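Side-chain contacts in peroxisomal membrane protein LPX1 (Saccharomyces cerevisiae, PDB 2Y6U), which hydrolyses ester bonds in lipids, showing acyl esterase, triacylglycerol lipase and phospholipase A activity: residues A[74-77]-A[83-86]; A[92-97]-A[110-115]; A[120-125]-A[159-164]; A[301-306]-A[311-316]. All coordinates share one frame; numbering follows the deposited sequence.

Contact 1 of 4, residues A[74-77]-A[83-86]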
loop_
_atom_site.group_PDB
_atom_site.type_symbol
_atom_site.label_atom_id
_atom_site.label_comp_id
_atom_site.label_asym_id
_atom_site.label_seq_id
_atom_site.Cartn_x
_atom_site.Cartn_y
_atom_site.Cartn_z
ATOM N N ARG A 74 -18.498 -0.180 25.991
ATOM C CA ARG A 74 -18.371 1.141 26.587
ATOM C C ARG A 74 -18.174 2.247 25.534
ATOM O O ARG A 74 -18.273 3.440 25.844
ATOM C CB ARG A 74 -17.190 1.101 27.529
ATOM C CG ARG A 74 -17.512 0.389 28.775
ATOM C CD ARG A 74 -16.247 0.034 29.523
ATOM N NE ARG A 74 -16.631 -0.603 30.766
ATOM C CZ ARG A 74 -16.858 -1.906 30.931
ATOM N NH1 ARG A 74 -16.707 -2.796 29.935
ATOM N NH2 ARG A 74 -17.216 -2.325 32.109
ATOM N N LEU A 75 -18.007 1.829 24.292
ATOM C CA LEU A 75 -17.893 2.718 23.194
ATOM C C LEU A 75 -19.142 3.532 22.852
ATOM O O LEU A 75 -20.216 3.126 23.090
ATOM C CB LEU A 75 -17.354 1.991 21.978
ATOM C CG LEU A 75 -15.862 1.584 22.075
ATOM C CD1 LEU A 75 -15.628 0.534 20.953
ATOM C CD2 LEU A 75 -14.899 2.757 21.945
ATOM N N VAL A 76 -18.875 4.686 22.243
ATOM C CA VAL A 76 -19.826 5.744 21.890
ATOM C C VAL A 76 -21.206 5.147 21.556
ATOM O O VAL A 76 -21.399 4.413 20.580
ATOM C CB VAL A 76 -19.150 6.638 20.734
ATOM C CG1 VAL A 76 -19.447 6.139 19.285
ATOM C CG2 VAL A 76 -19.264 8.212 20.954
ATOM N N ALA A 77 -22.158 5.487 22.390
ATOM C CA ALA A 77 -23.575 5.128 22.186
ATOM C C ALA A 77 -24.050 5.774 20.881
ATOM O O ALA A 77 -23.526 6.840 20.492
ATOM C CB ALA A 77 -24.436 5.650 23.358
ATOM N N ASN A 83 -26.942 11.585 14.632
ATOM C CA ASN A 83 -27.338 10.555 13.672
ATOM C C ASN A 83 -26.188 9.661 13.140
ATOM O O ASN A 83 -25.909 9.587 11.939
ATOM C CB ASN A 83 -28.124 11.163 12.527
ATOM C CG ASN A 83 -29.228 10.272 12.099
ATOM O OD1 ASN A 83 -29.219 9.076 12.436
ATOM N ND2 ASN A 83 -30.216 10.830 11.403
ATOM N N TYR A 84 -25.552 9.009 14.090
ATOM C CA TYR A 84 -24.490 8.052 13.805
ATOM C C TYR A 84 -24.704 6.844 14.738
ATOM O O TYR A 84 -25.445 6.939 15.746
ATOM C CB TYR A 84 -23.121 8.711 14.031
ATOM C CG TYR A 84 -22.787 9.193 15.463
ATOM C CD1 TYR A 84 -22.321 8.311 16.430
ATOM C CD2 TYR A 84 -22.881 10.543 15.815
ATOM C CE1 TYR A 84 -21.987 8.734 17.713
ATOM C CE2 TYR A 84 -22.550 10.975 17.101
ATOM C CZ TYR A 84 -22.081 10.059 18.045
ATOM O OH TYR A 84 -21.748 10.476 19.340
ATOM N N ALA A 85 -24.066 5.753 14.385
ATOM C CA ALA A 85 -23.969 4.557 15.194
ATOM C C ALA A 85 -22.819 3.708 14.707
ATOM O O ALA A 85 -22.525 3.651 13.515
ATOM C CB ALA A 85 -25.338 3.710 15.136
ATOM N N ILE A 86 -22.193 3.016 15.642
ATOM C CA ILE A 86 -21.178 2.042 15.332
ATOM C C ILE A 86 -21.752 0.907 14.528
ATOM O O ILE A 86 -22.782 0.283 14.899
ATOM C CB ILE A 86 -20.475 1.447 16.582
ATOM C CG1 ILE A 86 -19.672 2.528 17.294
ATOM C CG2 ILE A 86 -19.472 0.332 16.175
ATOM C CD1 ILE A 86 -19.195 2.025 18.663
HETATM O O HOH W 1 -23.134 3.570 18.390
#
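Where strand 84-92 enters the central mixed sheet of the alpha/beta-hydrolase fold, Tyr84 and Ile86 receive the preceding loop through Leu75, Val76 and Ala77. Val76 divides its two methyls between them. CG2 of Val76 approaches the phenol end of the tyrosine, 3.7 Å from Tyr84 OH. Val76 CG1 sits 4.0 Å from Tyr84 CE1 and also borders Ile86 CG1. Val76 and Tyr84 cross at about a right angle. With CG between backbone N and carbonyl carbon (chi1 63°), the tyrosine ring is brought back to the loop. There the ring carbon Tyr84 CE1 comes within 3.7 Å of Ala77 O, approached obliquely. Ile86 stretches out its longer branch (chi2 169°), bringing CD1 to 3.8 Å from Leu75 CB and close to Val76 O as well. The backbones are joined by a water that accepts from Ile86 N at 3.0 Å and donates to Val76 O at 2.9 Å; Arg5 also binds Val76 O. On helix 330-347, His342 is hydrogen-bonded to the Tyr84 hydroxyl, and Ile337 packs on Leu75. Asn83 and Tyr84 opposite Asp79 form a G1 beta bulge, and beyond it the strand runs between 35-40 and 51-58, the 1-2-4-3 strand order typical of alpha/beta hydrolases.

Contact 2 of 4, residues A[92-97]-A[110-115]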
loop_
_atom_site.group_PDB
_atom_site.type_symbol
_atom_site.label_atom_id
_atom_site.label_comp_id
_atom_site.label_asym_id
_atom_site.label_seq_id
_atom_site.Cartn_x
_atom_site.Cartn_y
_atom_site.Cartn_z
ATOM N N ILE A 92 -7.841 -6.721 15.541
ATOM C CA ILE A 92 -6.890 -7.470 14.723
ATOM C C ILE A 92 -5.646 -7.942 15.532
ATOM O O ILE A 92 -5.069 -7.186 16.297
ATOM C CB ILE A 92 -6.422 -6.568 13.550
ATOM C CG1 ILE A 92 -7.593 -6.235 12.646
ATOM C CG2 ILE A 92 -5.235 -7.227 12.703
ATOM C CD1 ILE A 92 -7.266 -5.070 11.588
ATOM N N ASP A 93 -5.215 -9.208 15.329
ATOM C CA ASP A 93 -3.934 -9.680 15.868
ATOM C C ASP A 93 -2.898 -9.670 14.760
ATOM O O ASP A 93 -3.063 -10.262 13.670
ATOM C CB ASP A 93 -3.990 -11.090 16.356
ATOM C CG ASP A 93 -4.587 -11.233 17.739
ATOM O OD1 ASP A 93 -4.445 -10.342 18.574
ATOM O OD2 ASP A 93 -5.176 -12.301 17.981
ATOM N N GLN A 94 -1.814 -8.963 15.012
ATOM C CA GLN A 94 -0.678 -8.948 14.060
ATOM C C GLN A 94 -0.172 -10.395 13.905
ATOM O O GLN A 94 -0.392 -11.246 14.786
ATOM C CB GLN A 94 0.411 -8.089 14.644
ATOM C CG GLN A 94 0.066 -6.590 14.691
ATOM C CD GLN A 94 -0.122 -6.058 13.277
ATOM O OE1 GLN A 94 0.781 -6.083 12.446
ATOM N NE2 GLN A 94 -1.301 -5.545 13.008
ATOM N N VAL A 95 0.572 -10.668 12.814
ATOM C CA VAL A 95 0.941 -12.037 12.432
ATOM C C VAL A 95 1.651 -12.801 13.520
ATOM O O VAL A 95 1.489 -14.019 13.608
ATOM C CB VAL A 95 1.823 -12.098 11.130
ATOM C CG1 VAL A 95 1.012 -11.741 9.845
ATOM C CG2 VAL A 95 3.106 -11.273 11.300
ATOM N N ASN A 96 2.438 -12.095 14.351
ATOM C CA ASN A 96 3.177 -12.737 15.392
ATOM C C ASN A 96 2.643 -12.583 16.816
ATOM O O ASN A 96 3.377 -12.728 17.769
ATOM C CB ASN A 96 4.664 -12.284 15.259
ATOM C CG ASN A 96 4.847 -10.829 15.521
ATOM O OD1 ASN A 96 3.892 -10.076 15.466
ATOM N ND2 ASN A 96 6.078 -10.434 15.887
ATOM N N HIS A 97 1.366 -12.232 16.911
ATOM C CA HIS A 97 0.637 -12.045 18.163
ATOM C C HIS A 97 -0.660 -12.905 18.230
ATOM O O HIS A 97 -1.266 -13.163 17.208
ATOM C CB HIS A 97 0.256 -10.568 18.367
ATOM C CG HIS A 97 1.434 -9.667 18.637
ATOM N ND1 HIS A 97 2.330 -9.302 17.636
ATOM C CD2 HIS A 97 1.799 -8.978 19.751
ATOM C CE1 HIS A 97 3.274 -8.540 18.183
ATOM N NE2 HIS A 97 2.930 -8.256 19.428
ATOM N N THR A 110 12.627 -13.852 11.783
ATOM C CA THR A 110 13.164 -12.883 12.756
ATOM C C THR A 110 12.828 -11.425 12.375
ATOM O O THR A 110 12.935 -10.524 13.205
ATOM C CB THR A 110 14.636 -13.029 12.888
ATOM O OG1 THR A 110 15.223 -12.855 11.592
ATOM C CG2 THR A 110 14.938 -14.479 13.409
ATOM N N ASN A 111 12.332 -11.201 11.176
ATOM C CA ASN A 111 12.171 -9.813 10.747
ATOM C C ASN A 111 10.664 -9.428 10.817
ATOM O O ASN A 111 9.974 -9.632 9.845
ATOM C CB ASN A 111 12.800 -9.681 9.340
ATOM C CG ASN A 111 12.784 -8.171 8.727
ATOM O OD1 ASN A 111 12.342 -7.311 9.386
ATOM N ND2 ASN A 111 13.418 -7.956 7.555
ATOM N N PHE A 112 10.189 -8.834 11.909
ATOM C CA PHE A 112 8.848 -8.327 11.917
ATOM C C PHE A 112 8.853 -6.803 11.673
ATOM O O PHE A 112 9.320 -5.992 12.513
ATOM C CB PHE A 112 8.149 -8.680 13.229
ATOM C CG PHE A 112 6.805 -8.104 13.341
ATOM C CD1 PHE A 112 5.822 -8.418 12.423
ATOM C CD2 PHE A 112 6.533 -7.165 14.298
ATOM C CE1 PHE A 112 4.578 -7.816 12.492
ATOM C CE2 PHE A 112 5.258 -6.657 14.428
ATOM C CZ PHE A 112 4.327 -6.914 13.561
ATOM N N ASN A 113 8.416 -6.425 10.466
ATOM C CA ASN A 113 8.533 -5.059 9.991
ATOM C C ASN A 113 7.122 -4.450 10.234
ATOM O O ASN A 113 6.088 -4.927 9.698
ATOM C CB ASN A 113 8.914 -5.092 8.488
ATOM C CG ASN A 113 8.926 -3.720 7.861
ATOM O OD1 ASN A 113 7.870 -3.029 7.913
ATOM N ND2 ASN A 113 10.018 -3.341 7.199
ATOM N N TRP A 114 7.025 -3.393 11.017
ATOM C CA TRP A 114 5.699 -2.938 11.458
ATOM C C TRP A 114 4.918 -2.380 10.268
ATOM O O TRP A 114 3.671 -2.338 10.345
ATOM C CB TRP A 114 5.821 -1.860 12.528
ATOM C CG TRP A 114 6.385 -2.291 13.821
ATOM C CD1 TRP A 114 6.826 -3.555 14.166
ATOM C CD2 TRP A 114 6.505 -1.503 14.961
ATOM N NE1 TRP A 114 7.329 -3.545 15.438
ATOM C CE2 TRP A 114 7.062 -2.335 15.996
ATOM C CE3 TRP A 114 6.233 -0.162 15.251
ATOM C CZ2 TRP A 114 7.346 -1.848 17.248
ATOM C CZ3 TRP A 114 6.415 0.294 16.500
ATOM C CH2 TRP A 114 7.062 -0.533 17.509
ATOM N N ILE A 115 5.622 -1.944 9.205
ATOM C CA ILE A 115 4.969 -1.450 7.985
ATOM C C ILE A 115 4.261 -2.611 7.242
ATOM O O ILE A 115 3.151 -2.454 6.726
ATOM C CB ILE A 115 5.846 -0.655 7.104
ATOM C CG1 ILE A 115 6.467 0.564 7.848
ATOM C CG2 ILE A 115 5.005 -0.131 5.845
ATOM C CD1 ILE A 115 7.538 1.293 7.099
#
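Gln94 to His97 form a type I turn, closed by His97 N to Gln94 O at 2.9 Å, which brings Gln94, Val95 and Asn96 up to Phe112, just before helix 114-125. The phenyl ring, with CG anti to the backbone N (chi1 176°), is met from three directions. Over one face lies the Asn96 amide, tilted 41° from the ring plane: Asn96 OD1 stands 3.6 Å above the centre of the Phe112 ring, and Asn96 ND2 is 3.5 Å from Phe112 CG. Gln94 OE1 comes to the edge in the ring plane, 3.8 Å from Phe112 CZ. Obliquely, Val95 CG2 reaches to 3.9 Å from Phe112 CE1. The Asn96 amide has partners of its own: ND2 bonds Gln261 OE1, and OD1 accepts a weak bond from the neighbouring His97 ND1. Met146 of helix 146-157 also packs on Phe112, and Gln94 lies near a probable nucleophile elbow. An alanine in place of Phe112 is likely to open a gap beside the Asn96 amide and rob Gln94 OE1 of its ring edge. The ring thus mostly meets amides that find hydrogen-bond partners away from it, which probably steadies the Asn96 amide.

Contact 3 of 4, residues A[120-125]-A[159-164]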
loop_
_atom_site.group_PDB
_atom_site.type_symbol
_atom_site.label_atom_id
_atom_site.label_comp_id
_atom_site.label_asym_id
_atom_site.label_seq_id
_atom_site.Cartn_x
_atom_site.Cartn_y
_atom_site.Cartn_z
ATOM N N ASP A 120 -1.049 -5.431 6.457
ATOM C CA ASP A 120 -2.013 -6.464 6.892
ATOM C C ASP A 120 -3.343 -5.833 7.351
ATOM O O ASP A 120 -4.435 -6.286 6.984
ATOM C CB ASP A 120 -1.399 -7.249 8.048
ATOM C CG ASP A 120 -0.188 -8.105 7.584
ATOM O OD1 ASP A 120 -0.087 -8.408 6.371
ATOM O OD2 ASP A 120 0.660 -8.404 8.456
ATOM N N VAL A 121 -3.208 -4.729 8.105
ATOM C CA VAL A 121 -4.326 -3.998 8.607
ATOM C C VAL A 121 -5.116 -3.512 7.434
ATOM O O VAL A 121 -6.370 -3.590 7.415
ATOM C CB VAL A 121 -3.928 -2.873 9.515
ATOM C CG1 VAL A 121 -5.205 -1.989 9.874
ATOM C CG2 VAL A 121 -3.297 -3.439 10.890
ATOM N N LEU A 122 -4.458 -2.921 6.448
ATOM C CA LEU A 122 -5.164 -2.401 5.292
ATOM C C LEU A 122 -5.884 -3.516 4.520
ATOM O O LEU A 122 -6.993 -3.315 4.022
ATOM C CB LEU A 122 -4.240 -1.642 4.366
ATOM C CG LEU A 122 -3.737 -0.291 4.986
ATOM C CD1 LEU A 122 -2.647 0.281 3.985
ATOM C CD2 LEU A 122 -4.885 0.689 5.176
ATOM N N LYS A 123 -5.214 -4.629 4.344
ATOM C CA LYS A 123 -5.798 -5.761 3.607
ATOM C C LYS A 123 -7.163 -6.154 4.299
ATOM O O LYS A 123 -8.158 -6.291 3.630
ATOM C CB LYS A 123 -4.803 -6.945 3.577
ATOM C CG LYS A 123 -5.320 -8.076 2.656
ATOM C CD LYS A 123 -4.221 -9.194 2.616
ATOM C CE LYS A 123 -4.380 -10.260 1.493
ATOM N NZ LYS A 123 -5.399 -11.115 1.994
ATOM N N ILE A 124 -7.131 -6.290 5.605
ATOM C CA ILE A 124 -8.330 -6.635 6.407
ATOM C C ILE A 124 -9.434 -5.550 6.324
ATOM O O ILE A 124 -10.594 -5.811 5.982
ATOM C CB ILE A 124 -7.973 -6.884 7.822
ATOM C CG1 ILE A 124 -7.151 -8.177 7.974
ATOM C CG2 ILE A 124 -9.290 -7.003 8.747
ATOM C CD1 ILE A 124 -6.471 -8.346 9.417
ATOM N N ALA A 125 -9.052 -4.326 6.659
ATOM C CA ALA A 125 -10.005 -3.247 6.734
ATOM C C ALA A 125 -10.565 -2.839 5.436
ATOM O O ALA A 125 -11.804 -2.524 5.337
ATOM C CB ALA A 125 -9.319 -2.011 7.469
ATOM N N PRO A 159 -4.372 6.763 2.106
ATOM C CA PRO A 159 -4.877 7.868 2.806
ATOM C C PRO A 159 -6.394 8.108 2.587
ATOM O O PRO A 159 -6.956 9.125 3.051
ATOM C CB PRO A 159 -4.041 9.042 2.193
ATOM C CG PRO A 159 -3.854 8.687 0.828
ATOM C CD PRO A 159 -3.571 7.207 0.961
ATOM N N ASN A 160 -7.103 7.171 1.983
ATOM C CA ASN A 160 -8.513 7.407 1.711
ATOM C C ASN A 160 -9.404 6.550 2.595
ATOM O O ASN A 160 -10.590 6.485 2.392
ATOM C CB ASN A 160 -8.724 7.110 0.249
ATOM C CG ASN A 160 -7.849 7.907 -0.619
ATOM O OD1 ASN A 160 -7.977 9.133 -0.637
ATOM N ND2 ASN A 160 -6.922 7.233 -1.410
ATOM N N LEU A 161 -8.835 5.853 3.578
ATOM C CA LEU A 161 -9.590 4.936 4.385
ATOM C C LEU A 161 -9.996 5.558 5.737
ATOM O O LEU A 161 -11.171 5.539 6.021
ATOM C CB LEU A 161 -8.862 3.646 4.643
ATOM C CG LEU A 161 -9.544 2.466 5.429
ATOM C CD1 LEU A 161 -10.736 1.998 4.669
ATOM C CD2 LEU A 161 -8.448 1.348 5.716
ATOM N N PHE A 162 -9.068 5.914 6.594
ATOM C CA PHE A 162 -9.437 6.374 7.934
ATOM C C PHE A 162 -9.652 7.900 7.957
ATOM O O PHE A 162 -8.801 8.648 7.508
ATOM C CB PHE A 162 -8.417 5.877 8.985
ATOM C CG PHE A 162 -8.371 4.415 9.094
ATOM C CD1 PHE A 162 -9.401 3.703 9.614
ATOM C CD2 PHE A 162 -7.205 3.734 8.784
ATOM C CE1 PHE A 162 -9.353 2.311 9.662
ATOM C CE2 PHE A 162 -7.146 2.335 8.881
ATOM C CZ PHE A 162 -8.211 1.649 9.323
ATOM N N HIS A 163 -10.719 8.339 8.566
ATOM C CA HIS A 163 -11.003 9.745 8.675
ATOM C C HIS A 163 -10.445 10.349 9.972
ATOM O O HIS A 163 -10.324 11.541 10.059
ATOM C CB HIS A 163 -12.523 9.910 8.665
ATOM C CG HIS A 163 -13.159 9.371 7.430
ATOM N ND1 HIS A 163 -13.663 8.084 7.367
ATOM C CD2 HIS A 163 -13.291 9.902 6.175
ATOM C CE1 HIS A 163 -14.117 7.858 6.130
ATOM N NE2 HIS A 163 -13.894 8.938 5.383
ATOM N N LEU A 164 -10.277 9.531 10.981
ATOM C CA LEU A 164 -9.847 9.964 12.331
ATOM C C LEU A 164 -8.855 8.919 12.860
ATOM O O LEU A 164 -9.111 7.681 12.761
ATOM C CB LEU A 164 -11.072 10.041 13.235
ATOM C CG LEU A 164 -10.783 10.349 14.707
ATOM C CD1 LEU A 164 -10.189 11.805 14.804
ATOM C CD2 LEU A 164 -12.093 10.248 15.512
#
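The Phe162 ring has Leu161 CD2 on one face, 3.5 Å above its plane and offset toward the rim, while Ala125 CB on helix 114-125 approaches obliquely, 4.2 Å from Phe162 CZ. The leucine thus lies between its neighbouring ring and the helix, and one methyl serves both. Leu161 CD2 is 3.7 Å from Leu122 CD2 and 3.9 Å from Ala125 CB. It is carried there by a first torsion that sets CG opposite the backbone N (chi1 -176°), sending the branched end out to the helix. Leu122 reaches back with its own chain extended (chi2 173°), and the two leucines slide past each other in opposite directions, methyl against methyl. Ala125 follows one helical turn after Val121, its N bonded to Val121 O at 2.9 Å, and its small CB lets both Leu161 and Phe162 come near the helix. The contact is wholly apolar. Polar groups of the loop backbone are served from elsewhere, with Lys285 binding Phe162 O and Asn139 binding Leu161 O. Cys154 of helix 146-157 touches both Leu122 and Phe162, whereas Pro18 of the second subunit packs on Leu161. Two helices, 114-125 and 146-157, here meet the loop that leads into strand 164-168, an alternation of helix and parallel strand typical of the alpha/beta-hydrolase core.

Contact 4 of 4, residues A[301-306]-A[311-316]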
loop_
_atom_site.group_PDB
_atom_site.type_symbol
_atom_site.label_atom_id
_atom_site.label_comp_id
_atom_site.label_asym_id
_atom_site.label_seq_id
_atom_site.Cartn_x
_atom_site.Cartn_y
_atom_site.Cartn_z
ATOM N N GLN A 301 11.382 13.418 22.327
ATOM C CA GLN A 301 11.339 13.706 20.918
ATOM C C GLN A 301 10.231 12.955 20.209
ATOM O O GLN A 301 9.698 13.410 19.173
ATOM C CB GLN A 301 12.682 13.375 20.250
ATOM C CG GLN A 301 13.774 14.300 20.662
ATOM C CD GLN A 301 14.237 14.108 22.135
ATOM O OE1 GLN A 301 14.116 12.982 22.740
ATOM N NE2 GLN A 301 14.765 15.236 22.737
ATOM N N ASN A 302 9.841 11.799 20.739
ATOM C CA ASN A 302 8.746 11.028 20.154
ATOM C C ASN A 302 7.443 11.867 20.144
ATOM O O ASN A 302 6.798 12.115 19.093
ATOM C CB ASN A 302 8.537 9.714 20.919
ATOM C CG ASN A 302 7.414 8.832 20.319
ATOM O OD1 ASN A 302 7.585 8.271 19.250
ATOM N ND2 ASN A 302 6.289 8.673 21.053
ATOM N N GLN A 303 7.014 12.297 21.330
ATOM C CA GLN A 303 5.864 13.159 21.385
ATOM C C GLN A 303 5.990 14.472 20.655
ATOM O O GLN A 303 5.038 14.892 19.938
ATOM C CB GLN A 303 5.500 13.417 22.891
ATOM C CG GLN A 303 4.226 14.171 23.039
ATOM C CD GLN A 303 3.925 14.542 24.479
ATOM O OE1 GLN A 303 4.238 13.772 25.410
ATOM N NE2 GLN A 303 3.475 15.756 24.685
ATOM N N LEU A 304 7.120 15.156 20.791
ATOM C CA LEU A 304 7.265 16.454 20.193
ATOM C C LEU A 304 7.307 16.395 18.658
ATOM O O LEU A 304 6.896 17.361 17.953
ATOM C CB LEU A 304 8.475 17.181 20.744
ATOM C CG LEU A 304 8.368 17.364 22.312
ATOM C CD1 LEU A 304 9.439 18.150 22.721
ATOM C CD2 LEU A 304 7.029 17.856 22.905
ATOM N N PHE A 305 7.828 15.303 18.151
ATOM C CA PHE A 305 7.896 15.136 16.700
ATOM C C PHE A 305 6.438 15.083 16.120
ATOM O O PHE A 305 6.173 15.689 15.118
ATOM C CB PHE A 305 8.683 13.895 16.322
ATOM C CG PHE A 305 8.517 13.514 14.867
ATOM C CD1 PHE A 305 9.207 14.221 13.887
ATOM C CD2 PHE A 305 7.677 12.491 14.518
ATOM C CE1 PHE A 305 9.024 13.884 12.549
ATOM C CE2 PHE A 305 7.512 12.183 13.229
ATOM C CZ PHE A 305 8.125 12.870 12.264
ATOM N N LEU A 306 5.562 14.355 16.773
ATOM C CA LEU A 306 4.213 14.221 16.352
ATOM C C LEU A 306 3.453 15.514 16.399
ATOM O O LEU A 306 2.817 15.935 15.441
ATOM C CB LEU A 306 3.500 13.137 17.090
ATOM C CG LEU A 306 4.052 11.771 16.796
ATOM C CD1 LEU A 306 3.304 10.798 17.671
ATOM C CD2 LEU A 306 3.989 11.310 15.302
ATOM N N GLN A 311 -0.483 18.034 10.985
ATOM C CA GLN A 311 -1.126 19.337 10.763
ATOM C C GLN A 311 -2.375 19.499 11.597
ATOM O O GLN A 311 -2.707 20.588 11.938
ATOM C CB GLN A 311 -1.548 19.523 9.294
ATOM C CG GLN A 311 -0.472 19.885 8.338
ATOM C CD GLN A 311 -0.891 19.700 6.789
ATOM O OE1 GLN A 311 -1.775 18.846 6.375
ATOM N NE2 GLN A 311 -0.201 20.465 5.958
ATOM N N ASN A 312 -3.096 18.413 11.867
ATOM C CA ASN A 312 -4.355 18.474 12.572
ATOM C C ASN A 312 -4.242 17.600 13.779
ATOM O O ASN A 312 -4.541 16.409 13.743
ATOM C CB ASN A 312 -5.525 18.052 11.647
ATOM C CG ASN A 312 -6.915 18.354 12.233
ATOM O OD1 ASN A 312 -7.018 18.825 13.397
ATOM N ND2 ASN A 312 -7.981 18.099 11.461
ATOM N N TYR A 313 -3.785 18.173 14.889
ATOM C CA TYR A 313 -3.281 17.392 16.013
ATOM C C TYR A 313 -3.902 17.849 17.326
ATOM O O TYR A 313 -4.119 19.102 17.526
ATOM C CB TYR A 313 -1.792 17.664 16.092
ATOM C CG TYR A 313 -1.054 17.049 17.271
ATOM C CD1 TYR A 313 -0.570 15.787 17.225
ATOM C CD2 TYR A 313 -0.899 17.769 18.498
ATOM C CE1 TYR A 313 0.067 15.219 18.238
ATOM C CE2 TYR A 313 -0.244 17.241 19.494
ATOM C CZ TYR A 313 0.264 15.965 19.412
ATOM O OH TYR A 313 0.963 15.442 20.463
ATOM N N HIS A 314 -4.241 16.881 18.195
ATOM C CA HIS A 314 -4.756 17.179 19.510
ATOM C C HIS A 314 -4.126 16.235 20.501
ATOM O O HIS A 314 -4.197 15.017 20.307
ATOM C CB HIS A 314 -6.255 16.988 19.558
ATOM C CG HIS A 314 -6.839 17.135 20.950
ATOM N ND1 HIS A 314 -7.431 18.300 21.409
ATOM C CD2 HIS A 314 -6.855 16.281 22.004
ATOM C CE1 HIS A 314 -7.862 18.117 22.646
ATOM N NE2 HIS A 314 -7.476 16.923 23.054
ATOM N N LEU A 315 -3.543 16.744 21.585
ATOM C CA LEU A 315 -2.974 15.918 22.637
ATOM C C LEU A 315 -3.978 15.825 23.801
ATOM O O LEU A 315 -4.570 16.855 24.238
ATOM C CB LEU A 315 -1.645 16.536 23.197
ATOM C CG LEU A 315 -0.938 15.663 24.281
ATOM C CD1 LEU A 315 -0.228 14.406 23.645
ATOM C CD2 LEU A 315 -0.065 16.590 25.144
ATOM N N ASP A 316 -4.159 14.599 24.355
ATOM C CA ASP A 316 -4.840 14.420 25.640
ATOM C C ASP A 316 -3.904 13.709 26.585
ATOM O O ASP A 316 -3.297 12.721 26.210
ATOM C CB ASP A 316 -6.016 13.465 25.594
ATOM C CG ASP A 316 -7.191 14.059 25.087
ATOM O OD1 ASP A 316 -7.619 15.146 25.612
ATOM O OD2 ASP A 316 -7.632 13.505 24.064
HETATM O O HOH W 2 2.470 16.809 22.280
#
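Gln303 and Leu315 cross at about a right angle, the extended glutamine laying its amide nitrogen across the leucine tip, with Gln303 NE2 3.7 Å from Leu315 CD2. The short segments 301-306 and 313-316 run roughly antiparallel (144°), their axes 10.7 Å apart at closest approach. They belong to a beta-alpha-beta crossover at the sheet edge, in which helix 300-309 connects parallel strands 286-292 and 313-318. Tyr313 buries more surface here than any other residue of the two segments. A first torsion of 175° turns its CG away from the backbone N, and the ring then lies along the helix. Leu306 O meets the ring obliquely, 3.8 Å from Tyr313 CD1, and Leu306 CB adds the apolar touch, 4.2 Å from Tyr313 CE1. At the far end a water accepts from Gln303 NE2 at 2.8 Å and lies 2.7 Å from Tyr313 OH, which is also hydrogen-bonded to His289. A phenylalanine in place of Tyr313 would probably keep the ring's contact with Leu306 but leave both the water and His289 without their hydroxyl partner. Farther along, His314 NE2 bonds Asp316 OD1 at 3.1 Å; that oxygen lies in the His314 ring plane, but the nitrogen stands 52° out of the carboxylate plane. Helix and strand therefore meet largely by polar atoms resting on carbon, with one bridging water giving the polar link.

In the fold
All four contacts lie within the alpha/beta-hydrolase fold and follow one another along the chain. Contacts 1 and 4 reach the same mixed sheet, 1 at strand 84-92 and 4 at the outermost strand 313-318, with centres about 26 Å apart. Contacts 2 and 3 share helix 114-125, the former at its start and the latter at its end. Their centres are about 17 Å apart, yet they touch: Gln94 NE2 lies 3.6 Å from Val121 CG2, and Ile92 packs on Ile124. Contacts 1 and 2 sit on opposite sides of the chain's centre, their centres about 30 Å apart. Contacts 1 and 4 pack a loop and a helix on strands, while 2 and 3 join loops to helix 114-125 and its lead-in.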